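Long-range contacts in peptide ABC transporter, peptide-binding protein (Thermus thermophilus, PDB 2D5W), which binds oligopeptides, here a pentapeptide, and probably hands them on to an ABC-type membrane transporter for uptake: residues Y145-Y150 and Q517-F522; P121-R126 and L139-A144. All blocks are in the same frame, centred on the assembly; numbering follows the deposited sequence.

Overall arrangement
Following the chain from the N terminus, helix 121-126 runs straight into strand 127-131, the chain turns, and strand 136-141 returns. Interaction 2 closes this short loop by joining the helix end to residues 139-144. The chain then enters the loop of residues 145-150, where interaction 1 opens; it closes only at residues 517-522, after 366 intervening residues. The two contacts therefore follow in series, neither nesting nor crossing, with centres about 11 Å apart. They also touch, since Asp-122 and Arg-126 meet Tyr-145 and Asp-148. Together they tie the four-stranded antiparallel sheet to helices 509-518 and 524-541.

Interaction 1: residues Y145-Y150 and Q517-F522; sequences YYYDTY and QAVLEF
The carbonyl oxygen of Val-519 is gripped by consecutive residues of the tyrosine loop. Tyr-146 N donates to Val-519 O at 2.9 Å, and Tyr-145 CA adds a CA-H...O contact to the same oxygen at 3.2 Å. The Tyr-146 ring also meets this oxygen with its edge, CD2 lying 3.5 Å from Val-519 O. Beside this bond the side chains of Tyr-145 and Val-519 run the same way. Val-519 has CG1 anti to the carbonyl carbon (chi1 -64°), and the other methyl, CG2, between the backbone N and the carbonyl carbon, sits over the middle of the Tyr-145 ring in a CH-pi contact, 3.5 Å from the centroid and 8° off the normal. Leu-520 brings only a branch tip to the same ring, CD2 lying 3.7 Å from Tyr-145 CE2. Phe-522 lays a ring face against Tyr-146 CA, with its CZ 3.5 Å from Tyr-145 O. The loop keeps its shape through a type I turn from Tyr-145 to Asp-148, reinforced by a straight bond from Tyr-145 N to Asp-148 OD1 of 2.8 Å that arrives above the carboxylate plane. The buried hydroxyls are satisfied too: Tyr-145 OH by Asp-122 and Asn-485, Tyr-146 OH by Glu-474 O, and Tyr-147 OH by Asp-475. The contact thus docks the loop following strand 136-141 on the turn between helices 509-518 and 524-541, consistent with a junction between the extra antiparallel-sheet domain of family 5 solute-binding proteins and the lobe built round the mixed sheet that holds strands 293-308 and 544-557.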
loop_
_atom_site.group_PDB
_atom_site.type_symbol
_atom_site.label_atom_id
_atom_site.label_comp_id
_atom_site.label_asym_id
_atom_site.label_seq_id
_atom_site.Cartn_x
_atom_site.Cartn_y
_atom_site.Cartn_z
ATOM N N TYR A 145 10.949 5.288 16.964
ATOM C CA TYR A 145 9.802 4.395 17.072
ATOM C C TYR A 145 10.320 2.962 17.016
ATOM O O TYR A 145 11.400 2.705 16.482
ATOM C CB TYR A 145 8.804 4.630 15.935
ATOM C CG TYR A 145 8.003 5.914 16.039
ATOM C CD1 TYR A 145 7.006 6.207 15.107
ATOM C CD2 TYR A 145 8.233 6.833 17.066
ATOM C CE1 TYR A 145 6.261 7.380 15.195
ATOM C CE2 TYR A 145 7.494 8.008 17.158
ATOM C CZ TYR A 145 6.511 8.276 16.223
ATOM O OH TYR A 145 5.789 9.444 16.329
ATOM N N TYR A 146 9.539 2.029 17.550
ATOM C CA TYR A 146 9.943 0.632 17.611
ATOM C C TYR A 146 10.272 -0.029 16.279
ATOM O O TYR A 146 11.018 -1.007 16.243
ATOM C CB TYR A 146 8.862 -0.188 18.328
ATOM C CG TYR A 146 7.674 -0.559 17.464
ATOM C CD1 TYR A 146 7.605 -1.807 16.844
ATOM C CD2 TYR A 146 6.627 0.338 17.258
ATOM C CE1 TYR A 146 6.522 -2.152 16.039
ATOM C CE2 TYR A 146 5.539 0.002 16.453
ATOM C CZ TYR A 146 5.497 -1.242 15.848
ATOM O OH TYR A 146 4.434 -1.578 15.038
ATOM N N TYR A 147 9.730 0.509 15.191
ATOM C CA TYR A 147 9.936 -0.071 13.867
ATOM C C TYR A 147 10.937 0.631 12.956
ATOM O O TYR A 147 11.070 0.259 11.791
ATOM C CB TYR A 147 8.590 -0.160 13.140
ATOM C CG TYR A 147 7.857 1.163 12.959
ATOM C CD1 TYR A 147 8.473 2.258 12.348
ATOM C CD2 TYR A 147 6.522 1.292 13.334
ATOM C CE1 TYR A 147 7.773 3.441 12.110
ATOM C CE2 TYR A 147 5.813 2.469 13.099
ATOM C CZ TYR A 147 6.442 3.538 12.486
ATOM O OH TYR A 147 5.746 4.696 12.228
ATOM N N ASP A 148 11.653 1.625 13.466
ATOM C CA ASP A 148 12.585 2.367 12.621
ATOM C C ASP A 148 13.718 1.575 11.965
ATOM O O ASP A 148 14.242 1.996 10.930
ATOM C CB ASP A 148 13.137 3.564 13.397
ATOM C CG ASP A 148 12.096 4.659 13.595
ATOM O OD1 ASP A 148 12.280 5.504 14.493
ATOM O OD2 ASP A 148 11.095 4.686 12.841
ATOM N N THR A 149 14.093 0.435 12.538
ATOM C CA THR A 149 15.160 -0.370 11.944
ATOM C C THR A 149 14.617 -1.406 10.963
ATOM O O THR A 149 15.390 -2.110 10.314
ATOM C CB THR A 149 15.993 -1.117 13.011
ATOM O OG1 THR A 149 15.155 -2.036 13.720
ATOM C CG2 THR A 149 16.622 -0.133 13.988
ATOM N N TYR A 150 13.293 -1.495 10.856
ATOM C CA TYR A 150 12.652 -2.458 9.958
ATOM C C TYR A 150 12.840 -2.098 8.483
ATOM O O TYR A 150 12.438 -1.022 8.042
ATOM C CB TYR A 150 11.148 -2.542 10.236
ATOM C CG TYR A 150 10.734 -3.068 11.598
ATOM C CD1 TYR A 150 9.385 -3.251 11.893
ATOM C CD2 TYR A 150 11.672 -3.364 12.592
ATOM C CE1 TYR A 150 8.970 -3.711 13.134
ATOM C CE2 TYR A 150 11.264 -3.830 13.848
ATOM C CZ TYR A 150 9.909 -3.999 14.106
ATOM O OH TYR A 150 9.475 -4.455 15.331
ATOM N N GLN A 517 1.605 6.670 21.834
ATOM C CA GLN A 517 2.455 6.150 22.896
ATOM C C GLN A 517 2.979 4.769 22.516
ATOM O O GLN A 517 4.145 4.448 22.744
ATOM C CB GLN A 517 1.684 6.040 24.210
ATOM C CG GLN A 517 2.577 5.651 25.376
ATOM C CD GLN A 517 1.812 5.413 26.661
ATOM O OE1 GLN A 517 0.888 6.156 26.998
ATOM N NE2 GLN A 517 2.204 4.383 27.397
ATOM N N ALA A 518 2.110 3.955 21.928
ATOM C CA ALA A 518 2.471 2.600 21.544
ATOM C C ALA A 518 3.682 2.502 20.629
ATOM O O ALA A 518 4.504 1.607 20.794
ATOM C CB ALA A 518 1.280 1.910 20.893
ATOM N N VAL A 519 3.799 3.411 19.664
ATOM C CA VAL A 519 4.930 3.352 18.745
ATOM C C VAL A 519 6.251 3.680 19.428
ATOM O O VAL A 519 7.318 3.375 18.893
ATOM C CB VAL A 519 4.735 4.284 17.519
ATOM C CG1 VAL A 519 3.538 3.815 16.700
ATOM C CG2 VAL A 519 4.555 5.721 17.962
ATOM N N LEU A 520 6.175 4.294 20.607
ATOM C CA LEU A 520 7.362 4.642 21.386
ATOM C C LEU A 520 7.700 3.525 22.367
ATOM O O LEU A 520 8.723 3.584 23.057
ATOM C CB LEU A 520 7.121 5.922 22.184
ATOM C CG LEU A 520 6.877 7.227 21.428
ATOM C CD1 LEU A 520 6.392 8.286 22.405
ATOM C CD2 LEU A 520 8.153 7.676 20.733
ATOM N N GLU A 521 6.833 2.521 22.447
ATOM C CA GLU A 521 7.048 1.412 23.369
ATOM C C GLU A 521 7.912 0.325 22.757
ATOM O O GLU A 521 7.477 -0.395 21.856
ATOM C CB GLU A 521 5.709 0.811 23.799
ATOM C CG GLU A 521 5.862 -0.286 24.836
ATOM C CD GLU A 521 6.630 0.189 26.056
ATOM O OE1 GLU A 521 6.077 1.012 26.814
ATOM O OE2 GLU A 521 7.789 -0.244 26.248
ATOM N N PHE A 522 9.138 0.191 23.250
ATOM C CA PHE A 522 10.029 -0.826 22.718
ATOM C C PHE A 522 9.814 -2.198 23.334
ATOM O O PHE A 522 10.409 -3.181 22.897
ATOM C CB PHE A 522 11.486 -0.378 22.844
ATOM C CG PHE A 522 11.878 0.642 21.816
ATOM C CD1 PHE A 522 11.427 1.953 21.908
ATOM C CD2 PHE A 522 12.644 0.275 20.717
ATOM C CE1 PHE A 522 11.729 2.886 20.915
ATOM C CE2 PHE A 522 12.951 1.197 19.720
ATOM C CZ PHE A 522 12.493 2.504 19.818
#

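Interaction 2: residues P121-R126 and L139-A144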
loop_
_atom_site.group_PDB
_atom_site.type_symbol
_atom_site.label_atom_id
_atom_site.label_comp_id
_atom_site.label_asym_id
_atom_site.label_seq_id
_atom_site.Cartn_x
_atom_site.Cartn_y
_atom_site.Cartn_z
ATOM N N PRO A 121 3.490 12.331 7.319
ATOM C CA PRO A 121 4.061 13.579 7.836
ATOM C C PRO A 121 4.798 13.392 9.162
ATOM O O PRO A 121 5.654 14.200 9.514
ATOM C CB PRO A 121 2.847 14.495 7.967
ATOM C CG PRO A 121 1.889 13.952 6.956
ATOM C CD PRO A 121 2.040 12.465 7.102
ATOM N N ASP A 122 4.463 12.336 9.899
ATOM C CA ASP A 122 5.134 12.070 11.169
ATOM C C ASP A 122 6.598 11.723 10.912
ATOM O O ASP A 122 7.493 12.276 11.553
ATOM C CB ASP A 122 4.438 10.924 11.915
ATOM C CG ASP A 122 5.249 10.422 13.099
ATOM O OD1 ASP A 122 6.151 9.583 12.891
ATOM O OD2 ASP A 122 4.991 10.878 14.232
ATOM N N PHE A 123 6.841 10.809 9.976
ATOM C CA PHE A 123 8.197 10.403 9.628
ATOM C C PHE A 123 9.013 11.631 9.249
ATOM O O PHE A 123 10.124 11.839 9.741
ATOM C CB PHE A 123 8.165 9.435 8.437
ATOM C CG PHE A 123 9.523 9.121 7.856
ATOM C CD1 PHE A 123 10.267 8.042 8.325
ATOM C CD2 PHE A 123 10.056 9.904 6.832
ATOM C CE1 PHE A 123 11.516 7.743 7.784
ATOM C CE2 PHE A 123 11.308 9.612 6.285
ATOM C CZ PHE A 123 12.038 8.530 6.764
ATOM N N TRP A 124 8.441 12.455 8.380
ATOM C CA TRP A 124 9.141 13.631 7.906
ATOM C C TRP A 124 9.397 14.715 8.938
ATOM O O TRP A 124 10.170 15.639 8.696
ATOM C CB TRP A 124 8.433 14.169 6.662
ATOM C CG TRP A 124 8.717 13.268 5.500
ATOM C CD1 TRP A 124 7.870 12.367 4.917
ATOM C CD2 TRP A 124 9.987 13.094 4.867
ATOM N NE1 TRP A 124 8.544 11.637 3.963
ATOM C CE2 TRP A 124 9.845 12.066 3.913
ATOM C CE3 TRP A 124 11.237 13.711 5.020
ATOM C CZ2 TRP A 124 10.911 11.636 3.111
ATOM C CZ3 TRP A 124 12.295 13.284 4.227
ATOM C CH2 TRP A 124 12.124 12.256 3.284
ATOM N N GLU A 125 8.772 14.590 10.102
ATOM C CA GLU A 125 8.989 15.553 11.170
ATOM C C GLU A 125 10.109 15.091 12.096
ATOM O O GLU A 125 10.897 15.906 12.576
ATOM C CB GLU A 125 7.709 15.741 11.992
ATOM C CG GLU A 125 6.637 16.556 11.300
ATOM C CD GLU A 125 7.012 18.022 11.177
ATOM O OE1 GLU A 125 6.290 18.762 10.477
ATOM O OE2 GLU A 125 8.022 18.436 11.786
ATOM N N ARG A 126 10.204 13.785 12.323
ATOM C CA ARG A 126 11.202 13.260 13.254
ATOM C C ARG A 126 12.439 12.582 12.670
ATOM O O ARG A 126 13.310 12.151 13.419
ATOM C CB ARG A 126 10.514 12.299 14.227
ATOM C CG ARG A 126 10.043 11.029 13.567
ATOM C CD ARG A 126 9.104 10.198 14.438
ATOM N NE ARG A 126 8.774 8.980 13.710
ATOM C CZ ARG A 126 9.579 7.926 13.631
ATOM N NH1 ARG A 126 9.220 6.866 12.922
ATOM N NH2 ARG A 126 10.723 7.915 14.301
ATOM N N LEU A 139 21.144 8.059 9.484
ATOM C CA LEU A 139 19.741 8.428 9.592
ATOM C C LEU A 139 19.494 8.657 11.080
ATOM O O LEU A 139 19.925 7.860 11.918
ATOM C CB LEU A 139 18.843 7.307 9.062
ATOM C CG LEU A 139 18.964 7.035 7.558
ATOM C CD1 LEU A 139 18.114 5.832 7.187
ATOM C CD2 LEU A 139 18.528 8.262 6.769
ATOM N N ILE A 140 18.817 9.753 11.400
ATOM C CA ILE A 140 18.538 10.112 12.783
ATOM C C ILE A 140 17.039 10.169 13.035
ATOM O O ILE A 140 16.326 10.952 12.408
ATOM C CB ILE A 140 19.147 11.491 13.116
ATOM C CG1 ILE A 140 20.639 11.499 12.767
ATOM C CG2 ILE A 140 18.945 11.811 14.593
ATOM C CD1 ILE A 140 21.268 12.881 12.794
ATOM N N PHE A 141 16.568 9.336 13.958
ATOM C CA PHE A 141 15.152 9.294 14.307
ATOM C C PHE A 141 14.986 9.802 15.734
ATOM O O PHE A 141 15.537 9.223 16.672
ATOM C CB PHE A 141 14.604 7.864 14.235
ATOM C CG PHE A 141 14.917 7.141 12.952
ATOM C CD1 PHE A 141 16.195 6.650 12.707
ATOM C CD2 PHE A 141 13.927 6.931 11.999
ATOM C CE1 PHE A 141 16.485 5.956 11.533
ATOM C CE2 PHE A 141 14.206 6.237 10.818
ATOM C CZ PHE A 141 15.486 5.751 10.587
ATOM N N GLU A 142 14.229 10.879 15.902
ATOM C CA GLU A 142 14.003 11.431 17.231
ATOM C C GLU A 142 12.652 12.137 17.312
ATOM O O GLU A 142 12.433 13.153 16.656
ATOM C CB GLU A 142 15.120 12.412 17.597
ATOM C CG GLU A 142 15.005 12.945 19.019
ATOM C CD GLU A 142 16.102 13.925 19.379
ATOM O OE1 GLU A 142 17.287 13.536 19.336
ATOM O OE2 GLU A 142 15.775 15.085 19.707
ATOM N N PRO A 143 11.720 11.594 18.113
ATOM C CA PRO A 143 11.895 10.380 18.915
ATOM C C PRO A 143 11.883 9.135 18.035
ATOM O O PRO A 143 11.257 9.123 16.973
ATOM C CB PRO A 143 10.703 10.427 19.865
ATOM C CG PRO A 143 9.638 11.028 19.005
ATOM C CD PRO A 143 10.370 12.156 18.306
ATOM N N ALA A 144 12.573 8.092 18.479
ATOM C CA ALA A 144 12.637 6.848 17.728
ATOM C C ALA A 144 11.408 5.990 17.998
ATOM O O ALA A 144 10.885 5.973 19.118
ATOM C CB ALA A 144 13.897 6.081 18.105
#
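A chi1 of 69° sets CG of Arg-126 between its backbone N and carbonyl carbon, and the chain then extends to NE; Phe-141, with CG anti to its carbonyl carbon (chi1 -50°), crosses this arm. NH2 of Arg-126 approaches the edge of the phenyl ring, 4.1 Å from Phe-141 CD2, and donates to Pro-143 O at 3.0 Å in the carbonyl plane, though tilted from the guanidinium plane. On the helix side, NE forms a salt bridge with Asp-122 OD1 at 2.8 Å, meeting the syn side of the carboxylate and holding the guanidinium in place; NH2 has a further salt bridge to Asp-148. An alanine in place of Arg-126 would probably leave Pro-143 O without this donor and the carboxylates of Asp-122 and Asp-148 without their shared counter-charge. Backbone closes the contact as well: Glu-142 N donates to Arg-126 O at 2.9 Å. Phe-123 adds a looser touch, CE1 to Phe-141 CE2 at 4.3 Å. With Ile-140 and Asn-128 also bonded through their backbones, the Glu-142 bond continues the pairing of strands 127-131 and 136-141 to the helix end, at the open end of the beta hairpin that makes up one side of the four-stranded antiparallel sheet, with 127-131 its outermost strand.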